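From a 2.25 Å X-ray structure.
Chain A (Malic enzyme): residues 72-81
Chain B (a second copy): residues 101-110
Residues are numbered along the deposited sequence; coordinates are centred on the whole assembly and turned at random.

Chain A (72-81) ISTNIRDNND
Chain B (101-110) RVLGDGDVTP

No direct hydrogen bond joins the two stretches of this malic enzyme contact; the polar link runs instead through a single water beside Arg A77. Water 1 accepts from NH2 of Arg A77 at 3.0 Å and donates to the backbone O of Asp B105 at 2.5 Å and to the backbone O of Asp B107 at 3.0 Å, so it ties one guanidinium to two carbonyls of the loop. The direct approach is longer, 4.1 Å from Arg A77 NH2 to Asp B105 O, which lies at the edge of the guanidinium, near its plane.

Chain A supplies a helix, residues 72-78, that begins earlier in the chain. Its backbone bonds include Arg A77 N to Ser A73 O at 3.0 Å and Asp A78 N to Thr A74 O at 3.0 Å. Asn A79 leaves helical geometry at phi/psi -149/85, and a 3-10 segment starts at Asn A80. Chain B is mostly loop. Val B102 N bonds to Gly B106 O at 2.9 Å, closing a turn around the 3-10 segment 104-105; Gly B106 has the positive phi (82/-143) that favours glycine.

The register is set by Arg A77 and Val B108, whose CA atoms are 4.8 Å apart. Here the helix backbone lies close to the loop: Arg A77 CA makes a CA-H...O contact with Val B108 O at 3.2 Å, with an angle at H of 123°, and Arg A77 CB is also 3.2 Å from Val B108 O. One turn earlier, Ser A73 O packs 3.8 Å from Val B108 CB. Val B108 (chi1 -69°, m) points sideways.

Ser A73 (m) points toward the loop, placing OG 3.7 Å from Val B102 CG1; the hydroxyl is hydrogen-bonded elsewhere in the structure. Thr A74 (p) brings CG2 to 3.5 Å from Asp B105 OD2, a van der Waals contact with the carboxylate of an m rotamer.

The long side chain of Arg A77 (chi1 t, chi2 -119°, chi3 m, chi4 142°) is steadied within its own chain by a salt bridge from NH1 to Asp A78 OD2 at 2.9 Å. At the other end of the contact, Thr B109 adopts phi/psi 84/155 and an off-rotamer chi1 of -131°. Its CB points toward the helix, and CG2 lies 4.2 Å from Arg A77 CA. Thr B109 N bonds to Asp B107 OD1 at 3.1 Å, bracing the loop while Asp B107 (t) points away. Together the stretches bury 375 Å².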

ATOM      1  N   ILE A  72     -10.705  -7.841  16.328  1.00 21.69           N
ATOM      2  CA  ILE A  72     -10.122  -8.199  15.038  1.00 21.58           C
ATOM      3  C   ILE A  72      -8.756  -8.846  15.231  1.00 23.69           C
ATOM      4  O   ILE A  72      -8.446  -9.841  14.577  1.00 24.98           O
ATOM      5  CB  ILE A  72     -10.022  -7.002  14.049  1.00 22.85           C
ATOM      6  CG1 ILE A  72     -11.396  -6.353  13.732  1.00 18.96           C
ATOM      7  CG2 ILE A  72      -9.336  -7.420  12.728  1.00 23.06           C
ATOM      8  CD1 ILE A  72     -12.548  -7.316  13.447  1.00 12.85           C
ATOM      9  N   SER A  73      -7.933  -8.306  16.117  1.00 24.47           N
ATOM     10  CA  SER A  73      -6.617  -8.873  16.347  1.00 25.82           C
ATOM     11  C   SER A  73      -6.710 -10.325  16.793  1.00 26.31           C
ATOM     12  O   SER A  73      -5.997 -11.183  16.292  1.00 26.38           O
ATOM     13  CB  SER A  73      -5.848  -8.062  17.397  1.00 25.30           C
ATOM     14  OG  SER A  73      -5.899  -6.663  17.096  1.00 28.02           O
ATOM     15  N   THR A  74      -7.601 -10.608  17.732  1.00 27.14           N
ATOM     16  CA  THR A  74      -7.701 -11.970  18.275  1.00 27.21           C
ATOM     17  C   THR A  74      -8.439 -12.902  17.292  1.00 27.65           C
ATOM     18  O   THR A  74      -8.009 -14.075  17.077  1.00 28.10           O
ATOM     19  CB  THR A  74      -8.279 -11.981  19.726  1.00 27.50           C
ATOM     20  OG1 THR A  74      -9.550 -11.338  19.728  1.00 24.52           O
ATOM     21  CG2 THR A  74      -7.320 -11.211  20.705  1.00 25.22           C
ATOM     22  N   ASN A  75      -9.483 -12.378  16.646  1.00 26.88           N
ATOM     23  CA  ASN A  75     -10.139 -13.140  15.560  1.00 26.64           C
ATOM     24  C   ASN A  75      -9.152 -13.606  14.500  1.00 26.17           C
ATOM     25  O   ASN A  75      -9.122 -14.791  14.125  1.00 26.40           O
ATOM     26  CB  ASN A  75     -11.252 -12.336  14.898  1.00 25.77           C
ATOM     27  CG  ASN A  75     -12.490 -12.297  15.718  1.00 26.83           C
ATOM     28  OD1 ASN A  75     -12.553 -12.919  16.774  1.00 27.34           O
ATOM     29  ND2 ASN A  75     -13.511 -11.573  15.239  1.00 24.13           N
ATOM     30  N   ILE A  76      -8.320 -12.688  14.022  1.00 26.41           N
ATOM     31  CA  ILE A  76      -7.320 -13.077  13.051  1.00 27.17           C
ATOM     32  C   ILE A  76      -6.330 -14.098  13.640  1.00 27.83           C
ATOM     33  O   ILE A  76      -6.056 -15.101  13.007  1.00 28.33           O
ATOM     34  CB  ILE A  76      -6.585 -11.875  12.422  1.00 26.35           C
ATOM     35  CG1 ILE A  76      -7.574 -10.987  11.672  1.00 27.33           C
ATOM     36  CG2 ILE A  76      -5.593 -12.387  11.432  1.00 26.69           C
ATOM     37  CD1 ILE A  76      -6.905  -9.812  10.913  1.00 27.12           C
ATOM     38  N   ARG A  77      -5.803 -13.854  14.843  1.00 28.82           N
ATOM     39  CA  ARG A  77      -4.812 -14.784  15.473  1.00 29.06           C
ATOM     40  C   ARG A  77      -5.322 -16.227  15.443  1.00 29.14           C
ATOM     41  O   ARG A  77      -4.616 -17.137  15.028  1.00 27.68           O
ATOM     42  CB  ARG A  77      -4.542 -14.334  16.905  1.00 29.22           C
ATOM     43  CG  ARG A  77      -3.548 -15.152  17.710  1.00 31.77           C
ATOM     44  CD  ARG A  77      -4.240 -15.732  18.916  1.00 34.44           C
ATOM     45  NE  ARG A  77      -4.161 -14.807  20.033  1.00 35.56           N
ATOM     46  CZ  ARG A  77      -5.117 -14.568  20.945  1.00 32.42           C
ATOM     47  NH1 ARG A  77      -6.300 -15.142  20.895  1.00 27.81           N
ATOM     48  NH2 ARG A  77      -4.875 -13.686  21.901  1.00 33.18           N
ATOM     49  N   ASP A  78      -6.582 -16.401  15.844  1.00 30.10           N
ATOM     50  CA  ASP A  78      -7.199 -17.720  15.973  1.00 31.28           C
ATOM     51  C   ASP A  78      -7.812 -18.280  14.664  1.00 31.29           C
ATOM     52  O   ASP A  78      -8.118 -19.466  14.568  1.00 31.59           O
ATOM     53  CB  ASP A  78      -8.194 -17.729  17.168  1.00 31.27           C
ATOM     54  CG  ASP A  78      -7.499 -17.369  18.491  1.00 32.13           C
ATOM     55  OD1 ASP A  78      -6.282 -17.600  18.579  1.00 31.69           O
ATOM     56  OD2 ASP A  78      -8.135 -16.831  19.423  1.00 31.36           O
ATOM     57  N   ASN A  79      -7.955 -17.438  13.646  1.00 31.51           N
ATOM     58  CA  ASN A  79      -8.447 -17.883  12.325  1.00 30.66           C
ATOM     59  C   ASN A  79      -7.779 -16.962  11.294  1.00 29.60           C
ATOM     60  O   ASN A  79      -8.372 -15.928  10.917  1.00 28.73           O
ATOM     61  CB  ASN A  79      -9.997 -17.787  12.277  1.00 30.59           C
ATOM     62  CG  ASN A  79     -10.618 -18.320  10.953  1.00 34.37           C
ATOM     63  OD1 ASN A  79      -9.947 -18.914  10.112  1.00 38.79           O
ATOM     64  ND2 ASN A  79     -11.920 -18.093  10.782  1.00 39.26           N
ATOM     65  N   ASN A  80      -6.548 -17.305  10.875  1.00 28.64           N
ATOM     66  CA  ASN A  80      -5.785 -16.452   9.925  1.00 27.79           C
ATOM     67  C   ASN A  80      -6.568 -16.166   8.638  1.00 28.06           C
ATOM     68  O   ASN A  80      -6.430 -15.069   8.115  1.00 27.83           O
ATOM     69  CB  ASN A  80      -4.390 -17.010   9.530  1.00 26.86           C
ATOM     70  CG  ASN A  80      -3.292 -16.838  10.632  1.00 27.68           C
ATOM     71  OD1 ASN A  80      -3.517 -16.463  11.829  1.00 26.21           O
ATOM     72  ND2 ASN A  80      -2.093 -17.128  10.219  1.00 24.27           N
ATOM     73  N   ASP A  81      -7.371 -17.113   8.126  1.00 28.17           N
ATOM     74  CA  ASP A  81      -8.171 -16.890   6.911  1.00 28.63           C
ATOM     75  C   ASP A  81      -9.176 -15.779   7.071  1.00 28.69           C
ATOM     76  O   ASP A  81      -9.480 -15.109   6.110  1.00 29.53           O
ATOM     77  CB  ASP A  81      -8.912 -18.148   6.452  1.00 29.76           C
ATOM     78  CG  ASP A  81      -7.952 -19.242   5.991  1.00 32.78           C
ATOM     79  OD1 ASP A  81      -6.723 -18.982   6.003  1.00 34.50           O
ATOM     80  OD2 ASP A  81      -8.416 -20.363   5.670  1.00 35.55           O
TER
ATOM     81  N   ARG B 101       3.453  -7.343  19.257  1.00 29.98           N
ATOM     82  CA  ARG B 101       2.850  -6.715  20.405  1.00 30.29           C
ATOM     83  C   ARG B 101       1.699  -5.814  19.961  1.00 29.28           C
ATOM     84  O   ARG B 101       1.800  -4.580  19.952  1.00 28.83           O
ATOM     85  CB  ARG B 101       3.911  -5.944  21.208  1.00 31.47           C
ATOM     86  CG  ARG B 101       3.628  -5.926  22.703  1.00 36.59           C
ATOM     87  CD  ARG B 101       2.688  -4.820  23.084  1.00 44.60           C
ATOM     88  NE  ARG B 101       3.234  -3.508  22.732  1.00 52.94           N
ATOM     89  CZ  ARG B 101       2.679  -2.325  23.043  1.00 56.70           C
ATOM     90  NH1 ARG B 101       1.539  -2.257  23.758  1.00 58.56           N
ATOM     91  NH2 ARG B 101       3.287  -1.202  22.648  1.00 55.41           N
ATOM     92  N   VAL B 102       0.570  -6.434  19.623  1.00 28.04           N
ATOM     93  CA  VAL B 102      -0.529  -5.661  19.080  1.00 26.58           C
ATOM     94  C   VAL B 102      -1.470  -5.276  20.195  1.00 25.60           C
ATOM     95  O   VAL B 102      -2.264  -6.075  20.662  1.00 25.15           O
ATOM     96  CB  VAL B 102      -1.189  -6.408  17.905  1.00 26.83           C
ATOM     97  CG1 VAL B 102      -2.337  -5.620  17.327  1.00 27.75           C
ATOM     98  CG2 VAL B 102      -0.168  -6.642  16.842  1.00 26.22           C
ATOM     99  N   LEU B 103      -1.371  -4.030  20.629  1.00 26.94           N
ATOM    100  CA  LEU B 103      -2.071  -3.570  21.853  1.00 28.29           C
ATOM    101  C   LEU B 103      -1.767  -4.573  23.009  1.00 29.25           C
ATOM    102  O   LEU B 103      -0.763  -5.280  22.963  1.00 28.88           O
ATOM    103  CB  LEU B 103      -3.592  -3.414  21.634  1.00 26.70           C
ATOM    104  CG  LEU B 103      -4.084  -2.566  20.452  1.00 26.35           C
ATOM    105  CD1 LEU B 103      -5.605  -2.619  20.216  1.00 23.31           C
ATOM    106  CD2 LEU B 103      -3.692  -1.153  20.690  1.00 24.45           C
ATOM    107  N   GLY B 104      -2.648  -4.661  24.012  1.00 30.02           N
ATOM    108  CA  GLY B 104      -2.414  -5.590  25.106  1.00 29.22           C
ATOM    109  C   GLY B 104      -2.615  -7.052  24.740  1.00 30.62           C
ATOM    110  O   GLY B 104      -2.420  -7.891  25.600  1.00 29.63           O
ATOM    111  N   ASP B 105      -2.982  -7.376  23.484  1.00 29.84           N
ATOM    112  CA  ASP B 105      -3.193  -8.789  23.087  1.00 29.64           C
ATOM    113  C   ASP B 105      -1.964  -9.582  22.704  1.00 29.58           C
ATOM    114  O   ASP B 105      -2.114 -10.754  22.365  1.00 28.69           O
ATOM    115  CB  ASP B 105      -4.156  -8.925  21.894  1.00 28.79           C
ATOM    116  CG  ASP B 105      -5.526  -8.476  22.228  1.00 30.35           C
ATOM    117  OD1 ASP B 105      -6.011  -7.537  21.539  1.00 32.50           O
ATOM    118  OD2 ASP B 105      -6.093  -9.022  23.207  1.00 29.71           O
ATOM    119  N   GLY B 106      -0.803  -8.929  22.628  1.00 29.01           N
ATOM    120  CA  GLY B 106       0.457  -9.634  22.448  1.00 30.00           C
ATOM    121  C   GLY B 106       0.821 -10.038  21.026  1.00 30.50           C
ATOM    122  O   GLY B 106       0.587  -9.313  20.087  1.00 30.42           O
ATOM    123  N   ASP B 107       1.429 -11.203  20.889  1.00 30.71           N
ATOM    124  CA  ASP B 107       1.799 -11.706  19.603  1.00 31.82           C
ATOM    125  C   ASP B 107       0.567 -12.335  18.952  1.00 32.40           C
ATOM    126  O   ASP B 107       0.117 -13.412  19.364  1.00 33.36           O
ATOM    127  CB  ASP B 107       2.928 -12.704  19.784  1.00 31.62           C
ATOM    128  CG  ASP B 107       3.452 -13.234  18.486  1.00 32.47           C
ATOM    129  OD1 ASP B 107       2.728 -13.123  17.460  1.00 32.97           O
ATOM    130  OD2 ASP B 107       4.578 -13.818  18.505  1.00 33.88           O
ATOM    131  N   VAL B 108      -0.005 -11.662  17.955  1.00 32.06           N
ATOM    132  CA  VAL B 108      -1.298 -12.115  17.430  1.00 31.56           C
ATOM    133  C   VAL B 108      -1.135 -12.799  16.082  1.00 31.87           C
ATOM    134  O   VAL B 108      -2.128 -13.011  15.349  1.00 31.60           O
ATOM    135  CB  VAL B 108      -2.306 -10.952  17.316  1.00 32.30           C
ATOM    136  CG1 VAL B 108      -2.710 -10.476  18.690  1.00 29.64           C
ATOM    137  CG2 VAL B 108      -1.734  -9.792  16.444  1.00 30.39           C
ATOM    138  N   THR B 109       0.133 -13.083  15.739  1.00 31.65           N
ATOM    139  CA  THR B 109       0.508 -13.710  14.475  1.00 31.27           C
ATOM    140  C   THR B 109       0.642 -12.690  13.335  1.00 30.51           C
ATOM    141  O   THR B 109       0.033 -11.595  13.396  1.00 30.42           O
ATOM    142  CB  THR B 109      -0.471 -14.845  14.160  1.00 32.01           C
ATOM    143  OG1 THR B 109       0.283 -15.999  13.826  1.00 37.32           O
ATOM    144  CG2 THR B 109      -1.421 -14.532  13.082  1.00 28.10           C
ATOM    145  N   PRO B 110       1.441 -13.019  12.302  1.00 29.92           N
ATOM    146  CA  PRO B 110       1.783 -11.951  11.349  1.00 29.40           C
ATOM    147  C   PRO B 110       0.609 -11.194  10.664  1.00 28.04           C
ATOM    148  O   PRO B 110       0.599  -9.978  10.743  1.00 27.53           O
ATOM    149  CB  PRO B 110       2.732 -12.635  10.364  1.00 29.38           C
ATOM    150  CG  PRO B 110       3.276 -13.828  11.095  1.00 29.24           C
ATOM    151  CD  PRO B 110       2.167 -14.278  11.994  1.00 30.73           C
TER
HETATM  152  O   HOH W   1      -2.000 -13.151  21.509  1.00 29.27           O